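Hydroxyethylphosphonate dioxygenase (Streptomyces albus, PDB 6B9R) probably catalyses the iron-dependent, dioxygen-consuming cleavage of 2-hydroxyethylphosphonate to hydroxymethylphosphonate and formate. Local coordinates at residues A[149-154]-A[211-216]; A[119-124]-A[417-422]; A[181-186]-A[336-341]. All blocks are in the same frame, centred on the assembly; numbering follows the deposited sequence.

Contact 1: residues A[149-154]-A[211-216]; sequences HLLYQF and ELTGDA. With FE (Fe (III) ion), chain E; 2HE ((2-hydroxyethyl)phosphonic acid), chain F.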
loop_
_atom_site.group_PDB
_atom_site.type_symbol
_atom_site.label_atom_id
_atom_site.label_comp_id
_atom_site.label_asym_id
_atom_site.label_seq_id
_atom_site.Cartn_x
_atom_site.Cartn_y
_atom_site.Cartn_z
ATOM N N HIS A 149 -15.807 2.346 -14.327
ATOM C CA HIS A 149 -15.669 1.466 -13.180
ATOM C C HIS A 149 -14.335 1.746 -12.500
ATOM O O HIS A 149 -13.400 2.279 -13.113
ATOM C CB HIS A 149 -15.791 -0.009 -13.597
ATOM C CG HIS A 149 -14.937 -0.384 -14.770
ATOM N ND1 HIS A 149 -13.560 -0.320 -14.739
ATOM C CD2 HIS A 149 -15.266 -0.833 -16.005
ATOM C CE1 HIS A 149 -13.079 -0.706 -15.909
ATOM N NE2 HIS A 149 -14.093 -1.032 -16.689
ATOM N N LEU A 150 -14.254 1.369 -11.215
ATOM C CA LEU A 150 -13.093 1.748 -10.413
ATOM C C LEU A 150 -11.804 1.160 -10.976
ATOM O O LEU A 150 -10.766 1.830 -10.987
ATOM C CB LEU A 150 -13.276 1.316 -8.955
ATOM C CG LEU A 150 -12.032 1.541 -8.080
ATOM C CD1 LEU A 150 -11.543 2.997 -8.128
ATOM C CD2 LEU A 150 -12.269 1.099 -6.642
ATOM N N LEU A 151 -11.846 -0.075 -11.458
ATOM C CA LEU A 151 -10.609 -0.755 -11.818
ATOM C C LEU A 151 -9.974 -0.127 -13.056
ATOM O O LEU A 151 -10.667 0.284 -13.990
ATOM C CB LEU A 151 -10.861 -2.244 -12.054
ATOM C CG LEU A 151 -11.234 -3.040 -10.794
ATOM C CD1 LEU A 151 -11.125 -4.554 -11.037
ATOM C CD2 LEU A 151 -10.337 -2.617 -9.643
ATOM N N TYR A 152 -8.644 -0.029 -13.036
ATOM C CA TYR A 152 -7.894 0.292 -14.243
ATOM C C TYR A 152 -8.169 -0.758 -15.312
ATOM O O TYR A 152 -8.473 -1.911 -15.005
ATOM C CB TYR A 152 -6.396 0.322 -13.942
ATOM C CG TYR A 152 -5.986 1.414 -12.982
ATOM C CD1 TYR A 152 -6.142 1.260 -11.604
ATOM C CD2 TYR A 152 -5.428 2.597 -13.456
ATOM C CE1 TYR A 152 -5.767 2.271 -10.731
ATOM C CE2 TYR A 152 -5.042 3.605 -12.593
ATOM C CZ TYR A 152 -5.206 3.436 -11.237
ATOM O OH TYR A 152 -4.820 4.444 -10.395
ATOM N N GLN A 153 -8.059 -0.376 -16.582
ATOM C CA GLN A 153 -8.234 -1.389 -17.616
ATOM C C GLN A 153 -7.092 -1.378 -18.614
ATOM O O GLN A 153 -6.694 -0.322 -19.110
ATOM C CB GLN A 153 -9.554 -1.223 -18.360
ATOM C CG GLN A 153 -9.896 -2.439 -19.200
ATOM C CD GLN A 153 -11.340 -2.418 -19.664
ATOM O OE1 GLN A 153 -12.245 -2.201 -18.873
ATOM N NE2 GLN A 153 -11.556 -2.633 -20.954
ATOM N N PHE A 154 -6.567 -2.563 -18.886
ATOM C CA PHE A 154 -5.736 -2.830 -20.046
ATOM C C PHE A 154 -6.554 -3.693 -20.987
ATOM O O PHE A 154 -7.045 -4.754 -20.586
ATOM C CB PHE A 154 -4.442 -3.558 -19.672
ATOM C CG PHE A 154 -3.742 -4.111 -20.859
ATOM C CD1 PHE A 154 -2.955 -3.294 -21.655
ATOM C CD2 PHE A 154 -3.921 -5.428 -21.231
ATOM C CE1 PHE A 154 -2.339 -3.794 -22.792
ATOM C CE2 PHE A 154 -3.313 -5.930 -22.382
ATOM C CZ PHE A 154 -2.512 -5.108 -23.157
ATOM N N GLU A 211 -3.029 -0.115 -5.800
ATOM C CA GLU A 211 -2.963 0.552 -4.502
ATOM C C GLU A 211 -4.253 1.274 -4.153
ATOM O O GLU A 211 -4.587 1.359 -2.968
ATOM C CB GLU A 211 -1.787 1.518 -4.484
ATOM C CG GLU A 211 -0.405 0.828 -4.448
ATOM C CD GLU A 211 0.743 1.716 -3.922
ATOM O OE1 GLU A 211 0.655 2.260 -2.788
ATOM O OE2 GLU A 211 1.764 1.831 -4.639
ATOM N N LEU A 212 -4.989 1.789 -5.152
ATOM C CA LEU A 212 -6.281 2.424 -4.880
ATOM C C LEU A 212 -7.241 1.491 -4.157
ATOM O O LEU A 212 -8.057 1.939 -3.341
ATOM C CB LEU A 212 -6.934 2.894 -6.186
ATOM C CG LEU A 212 -6.726 4.323 -6.663
ATOM C CD1 LEU A 212 -7.512 4.542 -7.965
ATOM C CD2 LEU A 212 -7.150 5.318 -5.605
ATOM N N THR A 213 -7.210 0.206 -4.484
ATOM C CA THR A 213 -8.128 -0.740 -3.865
ATOM C C THR A 213 -7.495 -1.346 -2.609
ATOM O O THR A 213 -6.295 -1.232 -2.364
ATOM C CB THR A 213 -8.518 -1.828 -4.867
ATOM O OG1 THR A 213 -7.333 -2.395 -5.443
ATOM C CG2 THR A 213 -9.368 -1.228 -5.982
ATOM N N GLY A 214 -8.314 -1.994 -1.797
ATOM C CA GLY A 214 -7.774 -2.509 -0.555
ATOM C C GLY A 214 -7.646 -1.448 0.521
ATOM O O GLY A 214 -8.538 -0.603 0.650
ATOM N N ASP A 215 -6.544 -1.482 1.292
ATOM C CA ASP A 215 -6.460 -0.705 2.528
ATOM C C ASP A 215 -6.729 0.776 2.287
ATOM O O ASP A 215 -7.379 1.440 3.106
ATOM C CB ASP A 215 -5.081 -0.867 3.177
ATOM C CG ASP A 215 -4.832 -2.273 3.729
ATOM O OD1 ASP A 215 -5.788 -3.037 3.971
ATOM O OD2 ASP A 215 -3.650 -2.613 3.913
ATOM N N ALA A 216 -6.211 1.320 1.181
ATOM C CA ALA A 216 -6.361 2.752 0.927
ATOM C C ALA A 216 -7.827 3.137 0.790
ATOM O O ALA A 216 -8.261 4.161 1.333
ATOM C CB ALA A 216 -5.577 3.154 -0.324
HETATM FE FE FE E . -14.343 -1.832 -18.807
HETATM O O3 2HE F . -16.690 -2.576 -18.831
HETATM P P 2HE F . -17.763 -3.114 -19.709
HETATM O O1 2HE F . -18.894 -1.997 -19.958
HETATM O O2 2HE F . -18.438 -4.437 -19.072
HETATM C CA 2HE F . -16.948 -3.523 -21.269
HETATM C CB 2HE F . -15.584 -4.116 -20.923
HETATM O O4 2HE F . -14.641 -3.094 -20.559
HETATM O O HOH W 1 -14.007 -4.286 -18.178
#
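L150, L151 and Y152 sit between two iron ligands of the cupin-type active site, H149 and Q153, and pack against L212 and T213, just ahead of helix 215-223. The packing is mostly apolar, with the tyrosine hydroxyl the one polar atom in it. T213 presents its methyl: CG2 lies 3.8 Å from CD2 of L150, the two side chains sliding past each other in opposite directions, and 4.0 Å from CD2 of L151, which crosses it at about a right angle. The hydroxyl is turned off the leucines, OG1 standing between the backbone N and the carbonyl carbon (chi1 52°), and is hydrogen-bonded to the carbonyl of G210. Y152 also crosses L212 at about a right angle; CD1 of L212 approaches obliquely, 3.6 Å from the tyrosine OH and 4.0 Å from CE1. The same ring meets the ring of H339, so an alanine here would probably open a gap beside L212 and deprive H339 of an aromatic neighbour.

On the metal side, H149 NE2 binds the iron at 2.3 Å and Q153 OE1 at 2.1 Å, with H190 as the third protein ligand. The weak bond from H149 ND1 to the carbonyl O of L151 may help to set the imidazole's rotation. The substrate chelates the iron through O4 and, at longer range, O3, with a more distant water as the sixth ligand. Q153 NE2 donates to the substrate O4 at 3.1 Å and is also hydrogen-bonded to T155 OG1, which steadies the amide's orientation. One glutamine thus coordinates the metal through its oxygen and grips the substrate through its nitrogen, and the iron, by drawing charge from O4, would probably make that hydroxyl more acidic.

Contact 2: residues A[119-124]-A[417-422]; sequences QASYRP and LRIGGS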
loop_
_atom_site.group_PDB
_atom_site.type_symbol
_atom_site.label_atom_id
_atom_site.label_comp_id
_atom_site.label_asym_id
_atom_site.label_seq_id
_atom_site.Cartn_x
_atom_site.Cartn_y
_atom_site.Cartn_z
ATOM N N GLN A 119 -5.328 -13.970 -4.449
ATOM C CA GLN A 119 -4.055 -13.375 -4.080
ATOM C C GLN A 119 -3.718 -12.144 -4.914
ATOM O O GLN A 119 -2.676 -11.523 -4.678
ATOM C CB GLN A 119 -2.947 -14.433 -4.213
ATOM C CG GLN A 119 -3.117 -15.593 -3.207
ATOM C CD GLN A 119 -2.364 -16.860 -3.590
ATOM O OE1 GLN A 119 -2.932 -17.749 -4.218
ATOM N NE2 GLN A 119 -1.089 -16.955 -3.191
ATOM N N ALA A 120 -4.562 -11.778 -5.878
ATOM C CA ALA A 120 -4.221 -10.738 -6.841
ATOM C C ALA A 120 -5.473 -9.971 -7.253
ATOM O O ALA A 120 -6.592 -10.476 -7.158
ATOM C CB ALA A 120 -3.551 -11.336 -8.078
ATOM N N SER A 121 -5.273 -8.764 -7.778
ATOM C CA SER A 121 -6.395 -7.884 -8.106
ATOM C C SER A 121 -6.908 -8.024 -9.537
ATOM O O SER A 121 -7.808 -7.263 -9.924
ATOM C CB SER A 121 -6.012 -6.420 -7.873
ATOM O OG SER A 121 -5.058 -6.021 -8.824
ATOM N N TYR A 122 -6.361 -8.934 -10.345
ATOM C CA TYR A 122 -6.849 -9.068 -11.716
ATOM C C TYR A 122 -8.337 -9.361 -11.717
ATOM O O TYR A 122 -8.823 -10.171 -10.918
ATOM C CB TYR A 122 -6.176 -10.215 -12.458
ATOM C CG TYR A 122 -4.712 -10.094 -12.729
ATOM C CD1 TYR A 122 -4.231 -9.246 -13.725
ATOM C CD2 TYR A 122 -3.807 -10.889 -12.039
ATOM C CE1 TYR A 122 -2.873 -9.158 -13.981
ATOM C CE2 TYR A 122 -2.462 -10.819 -12.298
ATOM C CZ TYR A 122 -1.996 -9.955 -13.267
ATOM O OH TYR A 122 -0.642 -9.901 -13.512
ATOM N N ARG A 123 -9.051 -8.719 -12.639
ATOM C CA ARG A 123 -10.402 -9.125 -13.037
ATOM C C ARG A 123 -10.405 -9.212 -14.558
ATOM O O ARG A 123 -10.889 -8.301 -15.249
ATOM C CB ARG A 123 -11.460 -8.154 -12.515
ATOM C CG ARG A 123 -11.604 -8.182 -10.975
ATOM C CD ARG A 123 -12.266 -9.465 -10.508
ATOM N NE ARG A 123 -12.470 -9.489 -9.047
ATOM C CZ ARG A 123 -11.549 -9.888 -8.178
ATOM N NH1 ARG A 123 -10.369 -10.294 -8.605
ATOM N NH2 ARG A 123 -11.815 -9.892 -6.877
ATOM N N PRO A 124 -9.856 -10.297 -15.119
ATOM C CA PRO A 124 -9.631 -10.352 -16.569
ATOM C C PRO A 124 -10.731 -11.093 -17.299
ATOM O O PRO A 124 -10.941 -12.292 -17.076
ATOM C CB PRO A 124 -8.301 -11.098 -16.671
ATOM C CG PRO A 124 -8.363 -12.082 -15.505
ATOM C CD PRO A 124 -9.211 -11.425 -14.434
ATOM N N LEU A 417 0.152 -9.931 -19.040
ATOM C CA LEU A 417 -0.056 -8.711 -18.273
ATOM C C LEU A 417 0.539 -8.929 -16.892
ATOM O O LEU A 417 0.134 -9.857 -16.194
ATOM C CB LEU A 417 -1.540 -8.357 -18.143
ATOM C CG LEU A 417 -1.736 -7.080 -17.306
ATOM C CD1 LEU A 417 -1.124 -5.844 -17.990
ATOM C CD2 LEU A 417 -3.195 -6.829 -16.991
ATOM N N ARG A 418 1.489 -8.078 -16.515
ATOM C CA ARG A 418 2.175 -8.130 -15.235
ATOM C C ARG A 418 1.823 -6.863 -14.474
ATOM O O ARG A 418 1.864 -5.770 -15.045
ATOM C CB ARG A 418 3.690 -8.224 -15.433
ATOM C CG ARG A 418 4.097 -9.071 -16.624
ATOM C CD ARG A 418 5.588 -8.945 -16.877
ATOM N NE ARG A 418 6.272 -10.212 -16.662
ATOM C CZ ARG A 418 7.573 -10.313 -16.407
ATOM N NH1 ARG A 418 8.324 -9.218 -16.306
ATOM N NH2 ARG A 418 8.120 -11.511 -16.245
ATOM N N ILE A 419 1.458 -7.005 -13.199
ATOM C CA ILE A 419 1.032 -5.861 -12.397
ATOM C C ILE A 419 1.702 -5.935 -11.033
ATOM O O ILE A 419 2.032 -7.018 -10.537
ATOM C CB ILE A 419 -0.505 -5.795 -12.232
ATOM C CG1 ILE A 419 -1.023 -7.023 -11.478
ATOM C CG2 ILE A 419 -1.199 -5.703 -13.598
ATOM C CD1 ILE A 419 -2.492 -6.925 -11.076
ATOM N N GLY A 420 1.900 -4.771 -10.426
ATOM C CA GLY A 420 2.394 -4.741 -9.060
ATOM C C GLY A 420 1.327 -5.220 -8.095
ATOM O O GLY A 420 0.134 -4.971 -8.279
ATOM N N GLY A 421 1.767 -5.923 -7.055
ATOM C CA GLY A 421 0.897 -6.336 -5.986
ATOM C C GLY A 421 0.987 -5.382 -4.819
ATOM O O GLY A 421 1.510 -4.265 -4.925
ATOM N N SER A 422 0.494 -5.842 -3.672
ATOM C CA SER A 422 0.600 -5.054 -2.452
ATOM C C SER A 422 2.035 -4.947 -1.949
ATOM O O SER A 422 2.314 -4.080 -1.117
ATOM C CB SER A 422 -0.301 -5.654 -1.377
ATOM O OG SER A 422 -1.645 -5.671 -1.830
HETATM O O HOH W 2 -2.470 -5.127 -7.646
#
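The ring of Y122 carries I419 CD1 over the centre of one face and has L417 CD2 at its edge, in the ring plane. The first is a CH-pi contact, the methyl 3.8 Å from the ring centroid and 14° off the normal. The second is alongside packing: the tyrosine and the leucine slide past each other in opposite directions, and Y122 CE1 stands 3.8 Å from L417 CD2. Tyrosine and isoleucine reach toward each other tip to tip, bringing I419 CG1 to 3.6 Å from Y122 CZ. I419 holds CG1 between its backbone N and carbonyl carbon (chi1 63°), with CG2 near CE1 of the same ring.

At the end of the ring, Y122 OH donates a weak hydrogen bond to L417 O at 2.8 Å, the acceptor lying obliquely to the ring. The buried phenol thus has a polar partner, if a weakly bound one. S121 also touches the isoleucine, its OG 3.5 Å from I419 CD1. That hydroxyl is hydrogen-bonded to the backbone N of G209 and, at 3.0 Å, to a water that in turn donates to G420 O at 2.7 Å, bridging the two segments. Behind the tyrosine, R123 NH1 donates to Y122 O from above the carbonyl plane.

The contact ties two antiparallel sheets together: Y122 comes just before strand 123-129 of one, and L417 and I419 lie on strand 412-419 of the other. H364 of strand 364-369 and Y397 of strand 395-398 also touch Y122, while L206 and Y208 of strand 202-208 pack on L417 and I419 respectively. R418 is hydrogen-bonded to Q365 and, through NH1, to the carbonyls of A247 and A248 in helix 238-249 of the second subunit.

Contact 3: residues A[181-186]-A[336-341]; sequences SVWGLP and DPLHPH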
loop_
_atom_site.group_PDB
_atom_site.type_symbol
_atom_site.label_atom_id
_atom_site.label_comp_id
_atom_site.label_asym_id
_atom_site.label_seq_id
_atom_site.Cartn_x
_atom_site.Cartn_y
_atom_site.Cartn_z
ATOM N N SER A 181 -3.962 -2.059 -28.517
ATOM C CA SER A 181 -4.236 -2.144 -27.085
ATOM C C SER A 181 -4.402 -0.745 -26.514
ATOM O O SER A 181 -3.960 0.245 -27.097
ATOM C CB SER A 181 -3.126 -2.907 -26.357
ATOM O OG SER A 181 -1.877 -2.246 -26.488
ATOM N N VAL A 182 -5.031 -0.672 -25.343
ATOM C CA VAL A 182 -5.253 0.611 -24.693
ATOM C C VAL A 182 -5.194 0.386 -23.191
ATOM O O VAL A 182 -5.509 -0.700 -22.699
ATOM C CB VAL A 182 -6.599 1.231 -25.122
ATOM C CG1 VAL A 182 -7.743 0.296 -24.784
ATOM C CG2 VAL A 182 -6.801 2.629 -24.499
ATOM N N TRP A 183 -4.730 1.406 -22.478
ATOM C CA TRP A 183 -4.679 1.416 -21.021
ATOM C C TRP A 183 -5.486 2.616 -20.545
ATOM O O TRP A 183 -5.377 3.702 -21.117
ATOM C CB TRP A 183 -3.217 1.492 -20.525
ATOM C CG TRP A 183 -3.045 1.436 -19.017
ATOM C CD1 TRP A 183 -2.776 0.325 -18.254
ATOM C CD2 TRP A 183 -3.106 2.540 -18.110
ATOM N NE1 TRP A 183 -2.668 0.679 -16.926
ATOM C CE2 TRP A 183 -2.874 2.030 -16.811
ATOM C CE3 TRP A 183 -3.338 3.912 -18.268
ATOM C CZ2 TRP A 183 -2.864 2.844 -15.686
ATOM C CZ3 TRP A 183 -3.331 4.721 -17.150
ATOM C CH2 TRP A 183 -3.092 4.189 -15.874
ATOM N N GLY A 184 -6.307 2.432 -19.516
ATOM C CA GLY A 184 -7.309 3.427 -19.171
ATOM C C GLY A 184 -7.473 3.590 -17.672
ATOM O O GLY A 184 -7.297 2.649 -16.895
ATOM N N LEU A 185 -7.854 4.808 -17.276
ATOM C CA LEU A 185 -7.913 5.249 -15.892
ATOM C C LEU A 185 -9.225 4.843 -15.244
ATOM O O LEU A 185 -10.209 4.548 -15.930
ATOM C CB LEU A 185 -7.747 6.766 -15.829
ATOM C CG LEU A 185 -6.336 7.268 -16.112
ATOM C CD1 LEU A 185 -6.326 8.802 -16.193
ATOM C CD2 LEU A 185 -5.382 6.765 -15.039
ATOM N N PRO A 186 -9.263 4.825 -13.910
ATOM C CA PRO A 186 -10.511 4.516 -13.201
ATOM C C PRO A 186 -11.661 5.431 -13.611
ATOM O O PRO A 186 -11.474 6.625 -13.850
ATOM C CB PRO A 186 -10.135 4.730 -11.727
ATOM C CG PRO A 186 -8.674 4.463 -11.665
ATOM C CD PRO A 186 -8.127 4.996 -12.985
ATOM N N ASP A 336 1.316 2.926 -18.857
ATOM C CA ASP A 336 1.378 4.328 -18.446
ATOM C C ASP A 336 2.341 4.472 -17.280
ATOM O O ASP A 336 2.372 3.589 -16.407
ATOM C CB ASP A 336 0.001 4.863 -18.053
ATOM C CG ASP A 336 -0.015 6.389 -17.953
ATOM O OD1 ASP A 336 -0.078 7.040 -19.017
ATOM O OD2 ASP A 336 0.030 6.918 -16.828
ATOM N N PRO A 337 3.136 5.552 -17.229
ATOM C CA PRO A 337 4.073 5.730 -16.104
ATOM C C PRO A 337 3.394 5.986 -14.772
ATOM O O PRO A 337 4.076 5.942 -13.739
ATOM C CB PRO A 337 4.925 6.946 -16.518
ATOM C CG PRO A 337 4.705 7.099 -18.021
ATOM C CD PRO A 337 3.340 6.539 -18.305
ATOM N N LEU A 338 2.093 6.280 -14.747
ATOM C CA LEU A 338 1.413 6.319 -13.453
ATOM C C LEU A 338 1.437 4.946 -12.797
ATOM O O LEU A 338 1.390 4.834 -11.564
ATOM C CB LEU A 338 -0.032 6.804 -13.611
ATOM C CG LEU A 338 -0.863 6.926 -12.323
ATOM C CD1 LEU A 338 -0.577 8.248 -11.612
ATOM C CD2 LEU A 338 -2.362 6.766 -12.586
ATOM N N HIS A 339 1.524 3.899 -13.609
ATOM C CA HIS A 339 1.623 2.516 -13.156
ATOM C C HIS A 339 2.925 1.915 -13.679
ATOM O O HIS A 339 2.916 1.079 -14.591
ATOM C CB HIS A 339 0.421 1.702 -13.624
ATOM C CG HIS A 339 -0.715 1.704 -12.650
ATOM N ND1 HIS A 339 -1.787 0.846 -12.759
ATOM C CD2 HIS A 339 -0.945 2.465 -11.554
ATOM C CE1 HIS A 339 -2.624 1.067 -11.759
ATOM N NE2 HIS A 339 -2.137 2.047 -11.018
ATOM N N PRO A 340 4.064 2.308 -13.107
ATOM C CA PRO A 340 5.343 1.787 -13.605
ATOM C C PRO A 340 5.479 0.281 -13.467
ATOM O O PRO A 340 6.270 -0.321 -14.197
ATOM C CB PRO A 340 6.373 2.518 -12.733
ATOM C CG PRO A 340 5.607 2.722 -11.402
ATOM C CD PRO A 340 4.230 3.121 -11.890
ATOM N N HIS A 341 4.730 -0.348 -12.570
ATOM C CA HIS A 341 4.829 -1.786 -12.355
ATOM C C HIS A 341 3.873 -2.587 -13.222
ATOM O O HIS A 341 3.752 -3.802 -13.024
ATOM C CB HIS A 341 4.596 -2.094 -10.879
ATOM C CG HIS A 341 5.366 -1.190 -9.972
ATOM N ND1 HIS A 341 6.745 -1.174 -9.938
ATOM C CD2 HIS A 341 4.954 -0.232 -9.111
ATOM C CE1 HIS A 341 7.149 -0.268 -9.064
ATOM N NE2 HIS A 341 6.083 0.326 -8.558
#
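The aromatic contact is an offset edge-to-face pair: W183 turns its edge toward the face of H339, with centroids 5.5 Å apart and planes at 72°. W183 CZ2 makes the nearest approach, 3.7 Å from H339 ND1. Both side chains share one polar partner, Y208 OH, which is hydrogen-bonded to W183 NE1 and to H339 ND1 and so helps fix how the two rings are turned.

D336 supplies a CH-pi contact over one face of the indole, its CB 3.6 Å from the centroid of the six-membered ring and offset toward the rim. The carboxylate plane lies within 9° of the indole plane.

W183 is on strand 181-184 of one antiparallel sheet and D336 to H339 lie in the loop between strands 328-332 and 343-349 of the other, so the contact joins the two sheets. Within that loop D336 OD2 accepts from the backbone N of L338 at 3.0 Å, an Asx turn, inside a type I beta turn closed by H339 N to D336 O at 2.9 Å. OD2 is also hydrogen-bonded to T301 OG1, and OD1 to the backbone N of T302.

Apolar packing falls to L338, whose CD2 lies 3.9 Å from L185 CD2 and, at the edge of the indole, 4.2 Å from W183 CH2; the two leucines cross at about a right angle.

Contacts 1 and 3 are joined through neighbouring strands 152-158 and 181-184: Q153 O and G184 N are 2.8 Å apart, a probable hydrogen bond, and L150 O lies 3.1 Å from P186 CB. Contact 2 reaches contact 1 where L151 CD1 packs 3.7 Å from R123 CG, and it also touches contact 3, G420 meeting H341. The three centres are 10 to 13 Å apart. Contact 1 alone of the three supplies iron ligands; the side chains of L417 in contact 2 and L185 in contact 3 are about 12 and 11 Å from the metal. All three also touch the second subunit, whose K29 and W449 are hydrogen-bonded to the substrate.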